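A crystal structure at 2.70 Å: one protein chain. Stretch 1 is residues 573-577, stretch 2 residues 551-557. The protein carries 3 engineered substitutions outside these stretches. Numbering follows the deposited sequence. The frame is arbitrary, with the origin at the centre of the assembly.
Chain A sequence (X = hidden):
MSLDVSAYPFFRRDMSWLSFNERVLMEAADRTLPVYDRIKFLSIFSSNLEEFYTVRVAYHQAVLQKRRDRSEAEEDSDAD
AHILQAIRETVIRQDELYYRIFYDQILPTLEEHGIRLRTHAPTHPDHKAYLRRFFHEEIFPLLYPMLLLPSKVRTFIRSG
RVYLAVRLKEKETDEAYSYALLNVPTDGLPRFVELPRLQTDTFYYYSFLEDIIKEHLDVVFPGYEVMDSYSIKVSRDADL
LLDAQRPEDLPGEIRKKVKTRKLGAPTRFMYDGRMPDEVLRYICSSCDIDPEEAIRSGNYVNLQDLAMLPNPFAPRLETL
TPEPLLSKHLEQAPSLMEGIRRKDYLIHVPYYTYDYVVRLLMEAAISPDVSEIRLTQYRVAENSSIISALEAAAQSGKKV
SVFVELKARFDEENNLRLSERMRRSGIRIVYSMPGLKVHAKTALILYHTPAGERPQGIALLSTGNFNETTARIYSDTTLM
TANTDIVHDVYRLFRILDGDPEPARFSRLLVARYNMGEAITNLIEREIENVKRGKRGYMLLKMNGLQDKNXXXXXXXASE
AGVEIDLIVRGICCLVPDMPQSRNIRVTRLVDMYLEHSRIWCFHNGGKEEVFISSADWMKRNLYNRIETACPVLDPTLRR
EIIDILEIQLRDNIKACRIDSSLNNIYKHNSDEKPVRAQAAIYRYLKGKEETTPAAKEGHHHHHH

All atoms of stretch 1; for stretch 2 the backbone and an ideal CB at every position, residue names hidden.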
# COMPACT_ATOMS: atom_id res chain seq x y z
N CYS A 573 11.83 -19.35 -25.55
CA CYS A 573 12.49 -19.44 -26.83
C CYS A 573 11.94 -20.61 -27.66
O CYS A 573 11.96 -21.75 -27.21
CB CYS A 573 13.98 -19.61 -26.64
SG CYS A 573 14.88 -19.41 -28.17
N CYS A 574 11.45 -20.31 -28.86
CA CYS A 574 10.81 -21.32 -29.71
C CYS A 574 11.68 -21.75 -30.85
O CYS A 574 11.34 -22.66 -31.59
CB CYS A 574 9.49 -20.81 -30.28
SG CYS A 574 8.23 -20.47 -29.06
N LEU A 575 12.81 -21.07 -31.01
CA LEU A 575 13.83 -21.50 -31.94
C LEU A 575 14.50 -22.70 -31.31
O LEU A 575 14.88 -22.65 -30.15
CB LEU A 575 14.83 -20.38 -32.17
CG LEU A 575 15.94 -20.59 -33.19
CD1 LEU A 575 16.25 -19.29 -33.90
CD2 LEU A 575 17.19 -21.15 -32.54
N VAL A 576 14.62 -23.78 -32.07
CA VAL A 576 15.23 -25.00 -31.56
C VAL A 576 16.67 -25.17 -32.01
O VAL A 576 16.95 -25.24 -33.21
CB VAL A 576 14.31 -26.25 -31.77
CG1 VAL A 576 13.42 -26.08 -32.96
CG2 VAL A 576 15.09 -27.56 -31.80
N PRO A 577 17.59 -25.21 -31.04
CA PRO A 577 19.01 -25.23 -31.33
C PRO A 577 19.50 -26.63 -31.67
O PRO A 577 18.75 -27.60 -31.52
CB PRO A 577 19.63 -24.76 -30.02
CG PRO A 577 18.70 -25.25 -28.98
CD PRO A 577 17.32 -25.24 -29.59
N UNK A 551 10.26 -14.12 -37.63
CA UNK A 551 11.64 -13.73 -37.35
C UNK A 551 12.49 -14.96 -37.07
O UNK A 551 13.65 -15.01 -37.46
CB UNK A 551 11.70 -12.76 -36.17
N UNK A 552 11.91 -15.96 -36.41
CA UNK A 552 12.64 -17.18 -36.15
C UNK A 552 13.03 -17.84 -37.47
O UNK A 552 14.16 -18.29 -37.64
CB UNK A 552 11.81 -18.13 -35.29
N UNK A 553 12.11 -17.83 -38.43
CA UNK A 553 12.37 -18.44 -39.73
C UNK A 553 13.51 -17.72 -40.46
O UNK A 553 14.37 -18.35 -41.07
CB UNK A 553 11.10 -18.42 -40.58
N UNK A 554 13.52 -16.39 -40.38
CA UNK A 554 14.61 -15.59 -40.92
C UNK A 554 15.95 -15.97 -40.27
O UNK A 554 16.98 -16.04 -40.94
CB UNK A 554 14.32 -14.10 -40.71
N UNK A 555 15.92 -16.22 -38.96
CA UNK A 555 17.12 -16.57 -38.23
C UNK A 555 17.65 -17.91 -38.72
O UNK A 555 18.85 -18.05 -38.97
CB UNK A 555 16.85 -16.61 -36.73
N UNK A 556 16.73 -18.87 -38.86
CA UNK A 556 17.05 -20.18 -39.42
C UNK A 556 17.67 -20.06 -40.81
O UNK A 556 18.67 -20.73 -41.12
CB UNK A 556 15.79 -21.05 -39.48
N UNK A 557 17.09 -19.20 -41.64
CA UNK A 557 17.64 -18.95 -42.96
C UNK A 557 19.01 -18.27 -42.89
O UNK A 557 19.88 -18.55 -43.72
CB UNK A 557 16.67 -18.09 -43.77

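Stretch 2 is nearly two turns of a longer helix, with phi/psi values near -62/-41 throughout, and stretch 1 lies beside it as a loop without regular structure. With helical angles at every position, glycine and proline are unlikely, but the backbone alone excludes little else.

Position 551 has nothing of stretch 1 within 5.5 Å of its ideal CB, so the loop sets no preference. The residue is Val551, which makes no contact here; its carbonyl O accepts the helical hydrogen bond from the backbone N of position 555 (3.0 Å).

At position 552 the CA-to-CB bond points toward the loop, and its CA lies 6.1 Å from Leu575 CA, the closest CA pair across the stretches. The ideal CB is 4.8 Å from Leu575 CD1, and Cys574 CB lies 6.1 Å from the ideal CB, in a different direction. These apolar neighbours leave room for a side chain of medium length: leucine, isoleucine, methionine or perhaps valine would suit. It is Ile552, whose chi1 m, chi2 t conformation carries CD1 to 3.8 Å from Cys574 CB and 3.7 Å from Leu575 N, while its CG2 packs 3.8 Å from Leu575 CB. Both ends of the branched side chain are thus used.

Position 553 points away from the loop and could take many residues, polar ones included; it is Thr553. Position 554 is also out of reach, leaving the choice equally open, and Gln554 makes no contact with stretch 1.

Position 555 points toward the loop again, with its ideal CB already 3.9 Å from Leu575 CD1. An aliphatic side chain, or even alanine, would be compatible. Leu555 occupies it and places its CD1 3.9 Å from Leu575 CD1, a modest contact that extends the apolar patch begun at 552.

Position 556 is less predictable. Its CA-to-CB bond runs sideways and no atom of stretch 1 comes within 5.5 Å of the ideal CB, so a short side chain would fall short. The loop nevertheless offers the backbone N of Val576 as a donor and the side chain of Leu575 as an apolar surface. Val576 N is 8.0 Å from the ideal CB of 556, so the acceptor must sit at the end of a long side chain; tyrosine fits, with its ring beside Leu575, whereas glutamine and glutamate are too short. Tyr556 does so: Val576 N donates a nearly linear hydrogen bond to Tyr556 OH (2.8 Å, 170°), approaching at the ring edge, while Leu575 CG lies 3.7 Å from Tyr556 CE1.

Position 557 is out of reach and unconstrained by the loop; Arg557 makes no contact with it.

Stretch 2 (551-557) VITQLYR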
# COMPACT_ATOMS: atom_id res chain seq x y z
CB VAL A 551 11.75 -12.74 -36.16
CG1 VAL A 551 13.07 -12.05 -36.21
CG2 VAL A 551 10.69 -11.71 -36.25
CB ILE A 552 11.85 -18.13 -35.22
CG1 ILE A 552 11.70 -17.49 -33.84
CG2 ILE A 552 12.58 -19.45 -35.07
CD1 ILE A 552 11.01 -18.36 -32.80
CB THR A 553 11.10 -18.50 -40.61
OG1 THR A 553 10.02 -19.08 -39.87
CG2 THR A 553 11.34 -19.34 -41.83
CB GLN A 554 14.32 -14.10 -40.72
CG GLN A 554 12.91 -13.72 -41.14
CD GLN A 554 12.62 -12.23 -41.09
OE1 GLN A 554 13.53 -11.41 -40.97
NE2 GLN A 554 11.35 -11.87 -41.20
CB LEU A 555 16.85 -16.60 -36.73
CG LEU A 555 16.48 -15.27 -36.09
CD1 LEU A 555 16.02 -15.48 -34.66
CD2 LEU A 555 17.64 -14.27 -36.16
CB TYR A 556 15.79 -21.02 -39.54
CG TYR A 556 15.30 -21.65 -38.25
CD1 TYR A 556 16.17 -22.25 -37.35
CD2 TYR A 556 13.93 -21.68 -37.96
CE1 TYR A 556 15.71 -22.84 -36.18
CE2 TYR A 556 13.46 -22.29 -36.81
CZ TYR A 556 14.35 -22.86 -35.93
OH TYR A 556 13.87 -23.44 -34.79
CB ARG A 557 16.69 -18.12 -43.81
CG ARG A 557 15.43 -18.83 -44.27
CD ARG A 557 14.48 -17.86 -44.97
NE ARG A 557 15.22 -16.78 -45.62
CZ ARG A 557 15.07 -15.48 -45.37
NH1 ARG A 557 14.16 -15.05 -44.50
NH2 ARG A 557 15.83 -14.61 -46.01
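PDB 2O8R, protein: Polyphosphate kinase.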